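Local structure of ankyrin repeat family protein (Enterococcus faecalis, 3HRA) at residues T3-L9 against V21-D27; L144-G149 against R179-A185. The protein is of unknown function but, as an ankyrin repeat protein built of stacked helical hairpins, probably offers a surface for binding other proteins. All blocks are in the same frame, centred on the assembly; numbering follows the deposited sequence.

Contact 1 of 2, residues T3-L9 against V21-D27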
loop_
_atom_site.group_PDB
_atom_site.type_symbol
_atom_site.label_atom_id
_atom_site.label_comp_id
_atom_site.label_asym_id
_atom_site.label_seq_id
_atom_site.Cartn_x
_atom_site.Cartn_y
_atom_site.Cartn_z
ATOM N N THR A 3 15.170 -3.061 30.675
ATOM C CA THR A 3 14.483 -3.963 31.592
ATOM C C THR A 3 12.968 -3.910 31.360
ATOM O O THR A 3 12.176 -4.459 32.137
ATOM C CB THR A 3 14.823 -3.632 33.065
ATOM O OG1 THR A 3 16.245 -3.512 33.225
ATOM C CG2 THR A 3 14.301 -4.712 34.004
ATOM N N TYR A 4 12.566 -3.264 30.267
ATOM C CA TYR A 4 11.163 -3.211 29.886
ATOM C C TYR A 4 10.582 -4.613 29.702
ATOM O O TYR A 4 11.270 -5.537 29.258
ATOM C CB TYR A 4 10.984 -2.436 28.574
ATOM C CG TYR A 4 11.272 -0.955 28.638
ATOM C CD1 TYR A 4 10.381 -0.082 29.240
ATOM C CD2 TYR A 4 12.424 -0.427 28.074
ATOM C CE1 TYR A 4 10.636 1.282 29.286
ATOM C CE2 TYR A 4 12.695 0.937 28.116
ATOM C CZ TYR A 4 11.793 1.785 28.716
ATOM O OH TYR A 4 12.059 3.142 28.747
ATOM N N GLU A 5 9.304 -4.759 30.019
ATOM C CA GLU A 5 8.618 -6.024 29.812
ATOM C C GLU A 5 8.180 -6.099 28.358
ATOM O O GLU A 5 7.955 -5.055 27.721
ATOM C CB GLU A 5 7.399 -6.121 30.735
ATOM C CG GLU A 5 7.723 -6.441 32.197
ATOM C CD GLU A 5 6.509 -6.266 33.115
ATOM O OE1 GLU A 5 5.688 -5.353 32.847
ATOM O OE2 GLU A 5 6.377 -7.028 34.106
ATOM N N VAL A 6 8.066 -7.317 27.819
ATOM C CA VAL A 6 7.489 -7.477 26.481
ATOM C C VAL A 6 6.131 -6.792 26.453
ATOM O O VAL A 6 5.310 -6.995 27.352
ATOM C CB VAL A 6 7.292 -8.957 26.093
ATOM C CG1 VAL A 6 6.681 -9.073 24.685
ATOM C CG2 VAL A 6 8.600 -9.711 26.182
ATOM N N GLY A 7 5.891 -5.977 25.427
ATOM C CA GLY A 7 4.614 -5.303 25.289
ATOM C C GLY A 7 4.655 -3.824 25.577
ATOM O O GLY A 7 3.712 -3.109 25.245
ATOM N N ALA A 8 5.742 -3.360 26.198
ATOM C CA ALA A 8 5.881 -1.946 26.540
ATOM C C ALA A 8 5.717 -1.042 25.314
ATOM O O ALA A 8 5.019 -0.018 25.356
ATOM C CB ALA A 8 7.234 -1.687 27.228
ATOM N N LEU A 9 6.370 -1.428 24.224
ATOM C CA LEU A 9 6.392 -0.615 23.012
ATOM C C LEU A 9 5.050 -0.683 22.293
ATOM O O LEU A 9 4.593 0.313 21.753
ATOM C CB LEU A 9 7.537 -1.064 22.095
ATOM C CG LEU A 9 7.887 -0.212 20.864
ATOM C CD1 LEU A 9 8.316 1.205 21.289
ATOM C CD2 LEU A 9 9.025 -0.901 20.086
ATOM N N VAL A 21 7.393 6.197 23.106
ATOM C CA VAL A 21 8.034 5.384 22.068
ATOM C C VAL A 21 9.528 5.667 21.964
ATOM O O VAL A 21 10.339 4.743 21.983
ATOM C CB VAL A 21 7.377 5.572 20.691
ATOM C CG1 VAL A 21 8.272 4.965 19.597
ATOM C CG2 VAL A 21 6.028 4.925 20.687
ATOM N N LYS A 22 9.893 6.944 21.896
ATOM C CA LYS A 22 11.294 7.319 21.750
ATOM C C LYS A 22 12.095 6.966 22.995
ATOM O O LYS A 22 13.249 6.569 22.882
ATOM C CB LYS A 22 11.426 8.800 21.399
ATOM C CG LYS A 22 10.953 9.091 20.006
ATOM C CD LYS A 22 10.961 10.580 19.668
ATOM C CE LYS A 22 10.831 10.787 18.168
ATOM N NZ LYS A 22 11.065 12.208 17.767
ATOM N N GLU A 23 11.475 7.115 24.166
ATOM C CA GLU A 23 12.075 6.706 25.428
ATOM C C GLU A 23 12.442 5.225 25.393
ATOM O O GLU A 23 13.552 4.851 25.743
ATOM C CB GLU A 23 11.127 6.984 26.611
ATOM C CG GLU A 23 11.577 6.343 27.929
ATOM C CD GLU A 23 10.422 6.105 28.905
ATOM O OE1 GLU A 23 9.879 7.106 29.394
ATOM O OE2 GLU A 23 10.067 4.921 29.192
ATOM N N ILE A 24 11.498 4.382 24.980
ATOM C CA ILE A 24 11.752 2.946 24.951
ATOM C C ILE A 24 12.830 2.586 23.931
ATOM O O ILE A 24 13.676 1.733 24.188
ATOM C CB ILE A 24 10.465 2.154 24.661
ATOM C CG1 ILE A 24 9.471 2.302 25.827
ATOM C CG2 ILE A 24 10.792 0.679 24.397
ATOM C CD1 ILE A 24 8.054 1.877 25.467
ATOM N N LEU A 25 12.811 3.249 22.782
ATOM C CA LEU A 25 13.735 2.918 21.698
ATOM C C LEU A 25 15.184 3.276 22.051
ATOM O O LEU A 25 16.129 2.808 21.404
ATOM C CB LEU A 25 13.316 3.618 20.402
ATOM C CG LEU A 25 12.041 3.084 19.758
ATOM C CD1 LEU A 25 11.696 3.851 18.495
ATOM C CD2 LEU A 25 12.181 1.575 19.467
ATOM N N GLN A 26 15.360 4.090 23.088
ATOM C CA GLN A 26 16.708 4.446 23.549
ATOM C C GLN A 26 17.407 3.219 24.162
ATOM O O GLN A 26 18.632 3.165 24.242
ATOM C CB GLN A 26 16.646 5.614 24.542
ATOM C CG GLN A 26 17.998 6.172 24.972
ATOM C CD GLN A 26 18.554 5.529 26.251
ATOM O OE1 GLN A 26 19.665 5.853 26.682
ATOM N NE2 GLN A 26 17.789 4.631 26.860
ATOM N N ASP A 27 16.611 2.237 24.574
ATOM C CA ASP A 27 17.116 0.951 25.060
ATOM C C ASP A 27 17.561 0.099 23.877
ATOM O O ASP A 27 16.733 -0.410 23.108
ATOM C CB ASP A 27 16.024 0.243 25.872
ATOM C CG ASP A 27 16.362 -1.216 26.194
ATOM O OD1 ASP A 27 17.540 -1.618 26.068
ATOM O OD2 ASP A 27 15.435 -1.965 26.571
#
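Two first torsions bring Tyr4 and Glu23 together: the tyrosine ring leaves its backbone with CG anti to the carbonyl carbon (chi1 -68°), while Glu23 has CG anti to its own N and an extended chain that carries the carboxylate back to the phenol. There Tyr4 OH donates to Glu23 OE2 at 2.7 Å. The hydroxyl meets OE2 on its anti side, 22° out of the carboxylate plane, and ring and carboxylate lie nearly coplanar, 13° apart. Glu23 OE2 also forms a salt bridge with Lys20, which probably lowers its pKa and helps it to remain a charged acceptor.

One ring face lies against Ile24, whose CG1 sits 4.0 Å from the centroid of the Tyr4 ring, a CH-pi contact displaced toward the hydroxyl-bearing rim. Asp27 approaches differently: OD2 lies in the ring plane beside the edge, 3.7 Å from Tyr4 CD2, while its other oxygen, OD1, is hydrogen-bonded to Thr29. Beyond the ring the contact is aliphatic. Ile24 CD1 reaches Ala8, with Ala8 CB at 4.1 Å, and Leu9 splits its two methyls: CD1 packs on Ile24 CG2 at 4.0 Å and also meets Val21 CG1, whereas CD2 meets Leu25 CD2 at 4.1 Å.

A type II turn from Glu5 to Ala8, with Gly7 as N-cap, leads from the tyrosine into helix 8-14. The contact thus joins the N-terminal lead-in and first turn of that helix to the C-terminal half of helix 18-25 and the residues just after it, two successive helices at the N-terminal end of the ankyrin array. Tyr30 touches Ala8 and Ile24 from the following loop, and helix 52-60 packs on Leu9, Val21 and Leu25.

Contact 2 of 2, residues L144-G149 against R179-A185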
loop_
_atom_site.group_PDB
_atom_site.type_symbol
_atom_site.label_atom_id
_atom_site.label_comp_id
_atom_site.label_asym_id
_atom_site.label_seq_id
_atom_site.Cartn_x
_atom_site.Cartn_y
_atom_site.Cartn_z
ATOM N N LEU A 144 -4.904 -1.104 -13.032
ATOM C CA LEU A 144 -5.755 -0.468 -14.032
ATOM C C LEU A 144 -7.197 -0.988 -14.004
ATOM O O LEU A 144 -8.153 -0.202 -14.026
ATOM C CB LEU A 144 -5.166 -0.659 -15.424
ATOM C CG LEU A 144 -5.922 0.062 -16.529
ATOM C CD1 LEU A 144 -5.832 1.597 -16.367
ATOM C CD2 LEU A 144 -5.378 -0.390 -17.895
ATOM N N ILE A 145 -7.356 -2.306 -13.977
ATOM C CA ILE A 145 -8.679 -2.911 -13.957
ATOM C C ILE A 145 -9.463 -2.482 -12.726
ATOM O O ILE A 145 -10.645 -2.143 -12.834
ATOM C CB ILE A 145 -8.618 -4.458 -14.061
ATOM C CG1 ILE A 145 -8.213 -4.860 -15.484
ATOM C CG2 ILE A 145 -9.968 -5.050 -13.736
ATOM C CD1 ILE A 145 -7.807 -6.313 -15.631
ATOM N N GLU A 146 -8.820 -2.484 -11.560
ATOM C CA GLU A 146 -9.517 -2.073 -10.346
ATOM C C GLU A 146 -9.902 -0.594 -10.422
ATOM O O GLU A 146 -11.024 -0.226 -10.058
ATOM C CB GLU A 146 -8.702 -2.371 -9.074
ATOM C CG GLU A 146 -8.508 -3.865 -8.801
ATOM C CD GLU A 146 -8.442 -4.195 -7.299
ATOM O OE1 GLU A 146 -8.467 -3.266 -6.454
ATOM O OE2 GLU A 146 -8.379 -5.387 -6.950
ATOM N N ALA A 147 -8.972 0.252 -10.869
ATOM C CA ALA A 147 -9.247 1.683 -10.990
ATOM C C ALA A 147 -10.432 1.983 -11.919
ATOM O O ALA A 147 -11.161 2.950 -11.704
ATOM C CB ALA A 147 -8.006 2.446 -11.446
ATOM N N VAL A 148 -10.612 1.158 -12.949
ATOM C CA VAL A 148 -11.707 1.329 -13.906
ATOM C C VAL A 148 -12.990 0.621 -13.468
ATOM O O VAL A 148 -14.049 1.239 -13.386
ATOM C CB VAL A 148 -11.325 0.804 -15.301
ATOM C CG1 VAL A 148 -12.555 0.833 -16.232
ATOM C CG2 VAL A 148 -10.204 1.656 -15.892
ATOM N N GLY A 149 -12.879 -0.671 -13.160
ATOM C CA GLY A 149 -14.049 -1.521 -13.005
ATOM C C GLY A 149 -14.687 -1.534 -11.634
ATOM O O GLY A 149 -15.888 -1.789 -11.496
ATOM N N ARG A 179 -12.166 -10.288 -18.717
ATOM C CA ARG A 179 -12.454 -8.899 -19.076
ATOM C C ARG A 179 -11.229 -7.990 -18.939
ATOM O O ARG A 179 -10.404 -8.165 -18.039
ATOM C CB ARG A 179 -13.633 -8.373 -18.245
ATOM C CG ARG A 179 -14.998 -8.861 -18.753
ATOM C CD ARG A 179 -16.163 -8.251 -17.967
ATOM N NE ARG A 179 -16.229 -8.788 -16.610
ATOM C CZ ARG A 179 -17.186 -8.517 -15.721
ATOM N NH1 ARG A 179 -18.193 -7.707 -16.031
ATOM N NH2 ARG A 179 -17.133 -9.069 -14.510
ATOM N N THR A 180 -11.127 -7.019 -19.841
ATOM C CA THR A 180 -10.082 -6.014 -19.768
ATOM C C THR A 180 -10.635 -4.714 -19.188
ATOM O O THR A 180 -11.846 -4.543 -19.020
ATOM C CB THR A 180 -9.486 -5.681 -21.164
ATOM O OG1 THR A 180 -10.508 -5.094 -21.982
ATOM C CG2 THR A 180 -8.911 -6.941 -21.836
ATOM N N ALA A 181 -9.736 -3.786 -18.904
ATOM C CA ALA A 181 -10.134 -2.455 -18.448
ATOM C C ALA A 181 -11.080 -1.755 -19.452
ATOM O O ALA A 181 -12.071 -1.136 -19.066
ATOM C CB ALA A 181 -8.897 -1.611 -18.195
ATOM N N MET A 182 -10.781 -1.864 -20.739
ATOM C CA MET A 182 -11.636 -1.292 -21.776
ATOM C C MET A 182 -13.039 -1.893 -21.721
ATOM O O MET A 182 -14.032 -1.185 -21.876
ATOM C CB MET A 182 -11.007 -1.549 -23.150
ATOM C CG MET A 182 -11.583 -0.734 -24.280
ATOM S SD MET A 182 -10.613 -0.908 -25.802
ATOM C CE MET A 182 -9.197 0.134 -25.464
ATOM N N ASP A 183 -13.112 -3.203 -21.498
ATOM C CA ASP A 183 -14.393 -3.908 -21.359
ATOM C C ASP A 183 -15.233 -3.320 -20.236
ATOM O O ASP A 183 -16.421 -3.045 -20.431
ATOM C CB ASP A 183 -14.174 -5.409 -21.088
ATOM C CG ASP A 183 -13.673 -6.158 -22.303
ATOM O OD1 ASP A 183 -13.991 -5.728 -23.440
ATOM O OD2 ASP A 183 -12.955 -7.176 -22.119
ATOM N N TYR A 184 -14.621 -3.118 -19.067
ATOM C CA TYR A 184 -15.350 -2.595 -17.917
ATOM C C TYR A 184 -15.833 -1.160 -18.152
ATOM O O TYR A 184 -16.977 -0.833 -17.848
ATOM C CB TYR A 184 -14.506 -2.666 -16.631
ATOM C CG TYR A 184 -14.404 -4.061 -16.047
ATOM C CD1 TYR A 184 -15.499 -4.655 -15.433
ATOM C CD2 TYR A 184 -13.208 -4.771 -16.092
ATOM C CE1 TYR A 184 -15.415 -5.932 -14.888
ATOM C CE2 TYR A 184 -13.107 -6.051 -15.535
ATOM C CZ TYR A 184 -14.220 -6.622 -14.945
ATOM O OH TYR A 184 -14.149 -7.885 -14.404
ATOM N N ALA A 185 -14.957 -0.304 -18.670
ATOM C CA ALA A 185 -15.323 1.087 -18.900
ATOM C C ALA A 185 -16.497 1.176 -19.869
ATOM O O ALA A 185 -17.432 1.942 -19.664
ATOM C CB ALA A 185 -14.135 1.876 -19.433
#
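Arg179 opens the segment by presenting its carbonyl O to Ile145 CD1 at 4.0 Å, while its guanidinium lies with one face over CE1 of Tyr184 and its NE bonds to Ser177. Next, Thr180 caps the helix: its OG1 accepts from Asp183 N, and its own N donates to Asp183 OD2 at 2.9 Å with a nearly straight 171° angle, which completes a capping box. Ala181 follows, pointing at the neighbouring helix, and its CB meets Leu144 CD2 at 3.7 Å with Ile145 and Val148 nearby. Tyr184 has CG anti to its carbonyl carbon (chi1 -76°), which brings the ring across Ile145 at a slant; CE2 is 3.8 Å from Ile145 CG2. Its hydroxyl bonds to Asp175. Ala185 CB then closes on Val148 CG1 at 3.7 Å.

The segment axes run 8.6 Å apart and 4° from parallel, a side-by-side stacking consistent with an ankyrin array. The close spacing fits the small residues Ala181 and Gly149, whose CA lies 3.8 Å from Tyr184 CB. Chemically, the side-chain contacts are apolar, with Val148 CG1 also pressing on the Ala181 carbonyl; the Tyr184 hydroxyl and Arg179 NE turn instead to Asp175 and Ser177.

Overall arrangement
From the N terminus, contact 1 comes first and closes a short loop: 11 residues, mostly helix, separate 3-9 from 21-27, and it brings helices 8-14 and 18-25 side by side. The chain then continues through helices 42-49 to 119-128 before contact 2 opens. That contact spans 29 residues and joins helix 143-149 to helix 181-188, past helix 155-166. The two are in series, neither nested nor crossed, and lie on opposite sides of the chain's centre, their centres 47 Å apart. Contact 1 therefore links successive helices at the N-terminal end, contact 2 two helices with another between them toward the C-terminal end.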